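Local coordinates for colicin-M immunity protein (Escherichia coli, PDB 2XGL) that protects cells harbouring the colicin M plasmid against colicin M, the part described being its periplasmic domain, at residues N23-R28 / E42-T47; E49-S54 / K62-P67. All coordinates share one frame; numbering follows the deposited sequence.

Contact 1 of 2, residues N23-R28 / E42-T47; sequences NDYLQR and EIPKIT
Tyr25 and Leu26, neighbours on helix 14-29, reach across to Pro44 and Ile46, where the chain enters the edge strand 45-48. Packing is densest around the proline. Tyr25 and Pro44 advance from opposite directions, and the phenol meets Pro44 CG with its edge, near the ring plane: Pro44 CG lies 3.7 Å from Tyr25 OH and 4.0 Å from Tyr25 CE2. The tyrosine ring is carried off the helix toward the sheet because Tyr25 CG stands anti to its own backbone N (chi1 168°). Nearer the root of the ring, Ile46 CD1 comes obliquely to within 3.9 Å of Tyr25 CD2, the two side chains passing in opposite senses. Leu26 uses a single branch: its CD2 sits 3.8 Å from Pro44 CD and 4.3 Å from Ile46 CD1. Behind this group, Phe68 and Tyr79 each make an edge-to-face pair with Tyr25, while Leu39 of helix 33-39 touches both Tyr25 and Pro44.

The outer side is looser. Leu26 CD2 approaches Ile43 CG2 only at 4.4 Å, and Ile43 and Glu42 are exposed and contribute little area. Around the helix, away from this packing, Arg28 NH1 binds Asp24 OD2 at 3.0 Å, in the guanidinium plane and on the syn lone pair of the carboxylate. Tyr92 OH also binds Asp24 OD2, and Val90 O receives Arg28 NH1, so the charged pair ties the helix to strand 89-92 instead.

The two segments share neither a hydrogen bond nor a salt bridge. In this YebF/Cmi-family domain, helix 14-29 thus meets the first strand of the four-stranded antiparallel sheet (order 1-2-3-4) through apolar fit alone: an aromatic edge, a proline ring and aliphatic ends.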
loop_
_atom_site.group_PDB
_atom_site.type_symbol
_atom_site.label_atom_id
_atom_site.label_comp_id
_atom_site.label_asym_id
_atom_site.label_seq_id
_atom_site.Cartn_x
_atom_site.Cartn_y
_atom_site.Cartn_z
ATOM N N ASN A 23 2.328 2.700 6.630
ATOM C CA ASN A 23 3.613 3.152 7.164
ATOM C C ASN A 23 4.578 3.479 6.036
ATOM O O ASN A 23 5.255 4.498 6.083
ATOM C CB ASN A 23 4.224 2.116 8.121
ATOM C CG ASN A 23 5.661 2.459 8.514
ATOM O OD1 ASN A 23 6.621 2.168 7.776
ATOM N ND2 ASN A 23 5.817 3.089 9.681
ATOM N N ASP A 24 4.607 2.634 5.008
ATOM C CA ASP A 24 5.524 2.813 3.888
ATOM C C ASP A 24 5.180 4.041 3.051
ATOM O O ASP A 24 6.051 4.862 2.764
ATOM C CB ASP A 24 5.501 1.586 3.000
ATOM C CG ASP A 24 6.448 1.703 1.845
ATOM O OD1 ASP A 24 7.628 1.352 2.017
ATOM O OD2 ASP A 24 6.015 2.157 0.767
ATOM N N TYR A 25 3.911 4.162 2.662
ATOM C CA TYR A 25 3.456 5.296 1.860
ATOM C C TYR A 25 3.678 6.641 2.561
ATOM O O TYR A 25 4.145 7.589 1.942
ATOM C CB TYR A 25 1.977 5.128 1.497
ATOM C CG TYR A 25 1.327 6.361 0.924
ATOM C CD1 TYR A 25 1.513 6.717 -0.397
ATOM C CD2 TYR A 25 0.497 7.151 1.705
ATOM C CE1 TYR A 25 0.898 7.836 -0.926
ATOM C CE2 TYR A 25 -0.112 8.270 1.190
ATOM C CZ TYR A 25 0.094 8.611 -0.118
ATOM O OH TYR A 25 -0.521 9.745 -0.604
ATOM N N LEU A 26 3.336 6.723 3.843
ATOM C CA LEU A 26 3.521 7.962 4.601
ATOM C C LEU A 26 4.997 8.340 4.724
ATOM O O LEU A 26 5.346 9.512 4.809
ATOM C CB LEU A 26 2.905 7.849 5.996
ATOM C CG LEU A 26 1.384 7.942 6.055
ATOM C CD1 LEU A 26 0.950 7.836 7.487
ATOM C CD2 LEU A 26 0.866 9.216 5.415
ATOM N N GLN A 27 5.855 7.329 4.753
ATOM C CA GLN A 27 7.293 7.538 4.827
ATOM C C GLN A 27 7.807 8.134 3.530
ATOM O O GLN A 27 8.602 9.055 3.530
ATOM C CB GLN A 27 7.999 6.208 5.077
ATOM C CG GLN A 27 9.363 6.339 5.702
ATOM C CD GLN A 27 9.294 6.886 7.113
ATOM O OE1 GLN A 27 9.990 7.847 7.457
ATOM N NE2 GLN A 27 8.430 6.292 7.933
ATOM N N ARG A 28 7.344 7.597 2.415
ATOM C CA ARG A 28 7.858 7.993 1.125
ATOM C C ARG A 28 7.196 9.268 0.630
ATOM O O ARG A 28 7.782 10.021 -0.140
ATOM C CB ARG A 28 7.710 6.834 0.138
ATOM C CG ARG A 28 8.642 5.680 0.510
ATOM C CD ARG A 28 8.228 4.357 -0.106
ATOM N NE ARG A 28 8.656 4.229 -1.489
ATOM C CZ ARG A 28 8.348 3.200 -2.265
ATOM N NH1 ARG A 28 7.607 2.207 -1.789
ATOM N NH2 ARG A 28 8.770 3.168 -3.523
ATOM N N GLU A 42 1.906 16.603 3.468
ATOM C CA GLU A 42 2.751 15.401 3.593
ATOM C C GLU A 42 2.006 14.276 4.315
ATOM O O GLU A 42 2.427 13.124 4.245
ATOM C CB GLU A 42 4.076 15.688 4.317
ATOM C CG GLU A 42 5.111 16.456 3.472
ATOM C CD GLU A 42 6.430 16.793 4.223
ATOM O OE1 GLU A 42 6.617 16.354 5.385
ATOM O OE2 GLU A 42 7.283 17.507 3.636
ATOM N N ILE A 43 0.904 14.589 4.997
ATOM C CA ILE A 43 0.186 13.576 5.771
ATOM C C ILE A 43 -1.301 13.502 5.415
ATOM O O ILE A 43 -2.159 13.966 6.162
ATOM C CB ILE A 43 0.359 13.790 7.291
ATOM C CG1 ILE A 43 1.834 14.037 7.633
ATOM C CG2 ILE A 43 -0.141 12.573 8.043
ATOM C CD1 ILE A 43 2.098 14.216 9.111
ATOM N N PRO A 44 -1.622 12.880 4.277
ATOM C CA PRO A 44 -3.021 12.814 3.891
ATOM C C PRO A 44 -3.810 11.924 4.836
ATOM O O PRO A 44 -3.218 11.147 5.573
ATOM C CB PRO A 44 -2.977 12.173 2.490
ATOM C CG PRO A 44 -1.544 11.876 2.196
ATOM C CD PRO A 44 -0.787 11.984 3.467
ATOM N N LYS A 45 -5.134 12.056 4.814
ATOM C CA LYS A 45 -6.014 11.071 5.431
ATOM C C LYS A 45 -6.212 9.890 4.469
ATOM O O LYS A 45 -6.387 10.082 3.259
ATOM C CB LYS A 45 -7.365 11.683 5.775
ATOM C CG LYS A 45 -8.387 10.658 6.264
ATOM C CD LYS A 45 -9.780 11.248 6.373
ATOM C CE LYS A 45 -10.800 10.198 6.828
ATOM N NZ LYS A 45 -10.399 9.526 8.105
ATOM N N ILE A 46 -6.200 8.678 5.013
ATOM C CA ILE A 46 -6.234 7.472 4.195
ATOM C C ILE A 46 -7.497 6.665 4.449
ATOM O O ILE A 46 -7.871 6.462 5.593
ATOM C CB ILE A 46 -4.982 6.628 4.450
ATOM C CG1 ILE A 46 -3.749 7.438 4.043
ATOM C CG2 ILE A 46 -5.043 5.327 3.688
ATOM C CD1 ILE A 46 -2.479 6.720 4.198
ATOM N N THR A 47 -8.182 6.257 3.380
ATOM C CA THR A 47 -9.323 5.358 3.510
ATOM C C THR A 47 -9.123 4.150 2.603
ATOM O O THR A 47 -8.813 4.297 1.437
ATOM C CB THR A 47 -10.692 6.068 3.258
ATOM O OG1 THR A 47 -10.966 6.170 1.855
ATOM C CG2 THR A 47 -10.712 7.465 3.885
#

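Contact 2 of 2, residues E49-S54 / K62-P67. With CD (cadmium ion), chain F.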
loop_
_atom_site.group_PDB
_atom_site.type_symbol
_atom_site.label_atom_id
_atom_site.label_comp_id
_atom_site.label_asym_id
_atom_site.label_seq_id
_atom_site.Cartn_x
_atom_site.Cartn_y
_atom_site.Cartn_z
ATOM N N GLU A 49 -9.796 0.352 0.694
ATOM C CA GLU A 49 -10.767 -0.387 -0.110
ATOM C C GLU A 49 -10.580 -1.871 0.180
ATOM O O GLU A 49 -9.663 -2.267 0.896
ATOM C CB GLU A 49 -10.525 -0.136 -1.594
ATOM C CG GLU A 49 -10.549 1.331 -2.028
ATOM C CD GLU A 49 -11.884 1.779 -2.562
ATOM O OE1 GLU A 49 -12.819 0.949 -2.627
ATOM O OE2 GLU A 49 -11.994 2.971 -2.926
ATOM N N LYS A 50 -11.452 -2.692 -0.390
ATOM C CA LYS A 50 -11.378 -4.133 -0.217
ATOM C C LYS A 50 -10.131 -4.668 -0.912
ATOM O O LYS A 50 -9.906 -4.382 -2.088
ATOM C CB LYS A 50 -12.633 -4.802 -0.793
ATOM C CG LYS A 50 -12.682 -6.316 -0.602
ATOM C CD LYS A 50 -14.029 -6.922 -0.996
ATOM C CE LYS A 50 -14.007 -8.446 -0.828
ATOM N NZ LYS A 50 -15.295 -9.103 -1.183
ATOM N N ILE A 51 -9.315 -5.423 -0.171
ATOM C CA ILE A 51 -8.184 -6.158 -0.735
ATOM C C ILE A 51 -8.703 -7.454 -1.344
ATOM O O ILE A 51 -9.213 -8.299 -0.622
ATOM C CB ILE A 51 -7.152 -6.528 0.344
ATOM C CG1 ILE A 51 -6.636 -5.288 1.069
ATOM C CG2 ILE A 51 -5.981 -7.282 -0.267
ATOM C CD1 ILE A 51 -5.665 -5.626 2.170
ATOM N N GLU A 52 -8.594 -7.595 -2.665
ATOM C CA GLU A 52 -9.017 -8.808 -3.378
ATOM C C GLU A 52 -7.875 -9.825 -3.449
ATOM O O GLU A 52 -6.786 -9.510 -3.922
ATOM C CB GLU A 52 -9.491 -8.474 -4.803
ATOM C CG GLU A 52 -10.844 -7.728 -4.886
ATOM C CD GLU A 52 -11.451 -7.684 -6.306
ATOM O OE1 GLU A 52 -11.283 -8.653 -7.084
ATOM O OE2 GLU A 52 -12.118 -6.679 -6.639
ATOM N N ARG A 53 -8.122 -11.042 -2.973
ATOM C CA ARG A 53 -7.141 -12.131 -3.090
ATOM C C ARG A 53 -7.597 -13.191 -4.079
ATOM O O ARG A 53 -8.786 -13.381 -4.307
ATOM C CB ARG A 53 -6.871 -12.778 -1.732
ATOM C CG ARG A 53 -6.249 -11.831 -0.753
ATOM C CD ARG A 53 -5.874 -12.524 0.525
ATOM N NE ARG A 53 -5.692 -11.551 1.605
ATOM C CZ ARG A 53 -4.609 -11.447 2.369
ATOM N NH1 ARG A 53 -3.564 -12.279 2.229
ATOM N NH2 ARG A 53 -4.577 -10.515 3.310
ATOM N N SER A 54 -6.632 -13.890 -4.657
ATOM C CA SER A 54 -6.926 -14.936 -5.622
ATOM C C SER A 54 -7.640 -16.098 -4.948
ATOM O O SER A 54 -7.351 -16.452 -3.804
ATOM C CB SER A 54 -5.646 -15.434 -6.284
ATOM O OG SER A 54 -5.949 -16.416 -7.261
ATOM N N LYS A 62 2.475 -13.767 -4.769
ATOM C CA LYS A 62 3.701 -13.057 -4.395
ATOM C C LYS A 62 3.460 -11.598 -4.032
ATOM O O LYS A 62 4.270 -10.989 -3.339
ATOM C CB LYS A 62 4.745 -13.162 -5.508
ATOM C CG LYS A 62 5.188 -14.594 -5.836
ATOM C CD LYS A 62 5.838 -15.278 -4.644
ATOM C CE LYS A 62 6.464 -16.615 -4.992
ATOM N NZ LYS A 62 5.465 -17.721 -5.198
ATOM N N THR A 63 2.337 -11.043 -4.484
ATOM C CA THR A 63 2.013 -9.640 -4.230
ATOM C C THR A 63 0.565 -9.513 -3.795
ATOM O O THR A 63 -0.293 -10.184 -4.357
ATOM C CB THR A 63 2.196 -8.789 -5.507
ATOM O OG1 THR A 63 1.442 -9.382 -6.570
ATOM C CG2 THR A 63 3.670 -8.701 -5.923
ATOM N N LEU A 64 0.319 -8.690 -2.775
ATOM C CA LEU A 64 -1.028 -8.271 -2.372
ATOM C C LEU A 64 -1.317 -6.848 -2.856
ATOM O O LEU A 64 -0.539 -5.943 -2.615
ATOM C CB LEU A 64 -1.181 -8.241 -0.862
ATOM C CG LEU A 64 -1.459 -9.499 -0.076
ATOM C CD1 LEU A 64 -1.442 -9.132 1.393
ATOM C CD2 LEU A 64 -2.790 -10.108 -0.466
ATOM N N LEU A 65 -2.457 -6.650 -3.497
ATOM C CA LEU A 65 -2.843 -5.348 -3.987
ATOM C C LEU A 65 -3.637 -4.680 -2.875
ATOM O O LEU A 65 -4.636 -5.216 -2.396
ATOM C CB LEU A 65 -3.662 -5.482 -5.274
ATOM C CG LEU A 65 -4.029 -4.193 -6.008
ATOM C CD1 LEU A 65 -2.767 -3.518 -6.535
ATOM C CD2 LEU A 65 -5.020 -4.440 -7.162
ATOM N N VAL A 66 -3.155 -3.525 -2.433
ATOM C CA VAL A 66 -3.759 -2.796 -1.328
ATOM C C VAL A 66 -4.162 -1.423 -1.818
ATOM O O VAL A 66 -3.321 -0.539 -1.860
ATOM C CB VAL A 66 -2.773 -2.669 -0.163
ATOM C CG1 VAL A 66 -3.377 -1.842 0.971
ATOM C CG2 VAL A 66 -2.361 -4.079 0.324
ATOM N N PRO A 67 -5.443 -1.248 -2.210
ATOM C CA PRO A 67 -5.978 0.020 -2.701
ATOM C C PRO A 67 -6.416 1.003 -1.602
ATOM O O PRO A 67 -6.990 0.605 -0.585
ATOM C CB PRO A 67 -7.210 -0.401 -3.514
ATOM C CG PRO A 67 -7.390 -1.847 -3.304
ATOM C CD PRO A 67 -6.479 -2.293 -2.232
HETATM CD CD CD F . -11.589 3.471 -5.298
#
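Glu49 and Pro67 make the polar link between these segments: Glu49 N donates to Pro67 O at 3.1 Å, with an N-H...O angle of 156°. Alongside it Glu49 CB rests 3.8 Å from Pro67 CB. The rest of the glutamate turns outward, bent at chi2 (-96°), and its OE2 binds a cadmium ion at 2.5 Å; Met78 of strand 76-84, whose side chain also meets Glu49 and Pro67, belongs to the same metal site.

Beyond this end, residues 49-53 run roughly antiparallel to residues 64-67 of strand 64-71, 159° apart in direction, without themselves forming a regular strand. Ile51 is the apolar centre. The Leu65 carbonyl oxygen points at its CG2 branch. Ile51 CG2 also reaches Leu64 CD2 at 4.3 Å, whereas Ile51 CD1 lies beside Val66 CG2 at 4.1 Å, the two side chains pointing the same way. At the far end Arg53 lays one face of its guanidinium on Leu64, whose CD2 stands 3.5 Å above the plane, displaced toward the rim, with Arg53 CG and CD continuing the apolar cover along the same methyl.

What sets the guanidinium in place comes from outside: Arg53 NH2 forms a salt bridge with Asp14 OD1 and a hydrogen bond with Val12 O, and NH1 has a weak bond to Cys9 O. These bonds use the N-H groups, while Leu64 covers one face. Leu64 in turn touches Cys9 and Cys85, the partners of the disulphide.

The loop joining the sheet's first two strands thus lies along the second, which is backbone-bonded on its other side to strand 76-84. Helix 14-29 packs against the group as well, with Asp14 and Arg18 at Ile51, Ala17 at Leu64 and Val21 at Val66.

Overall arrangement
Both contacts reach the same antiparallel sheet and are bordered by helix 14-29, on opposite sides of the chain's centre, with centres 18 Å apart. Contact 1 packs the helix on Pro44, just before edge strand 45-48, and on Ile46 within it; in contact 2 the loop following that strand returns along strand 64-71, its neighbour in the sheet, and the helix enters as an outside partner. Each mixes buried and more exposed residues: Tyr25 and Pro44 are buried in contact 1, Ile51, Leu64, Val66 and Pro67 in contact 2. The first is purely apolar across its segments. The second adds a backbone hydrogen bond, a guanidinium face and a cadmium ligand, and lies next to the Cys9-Cys85 disulphide.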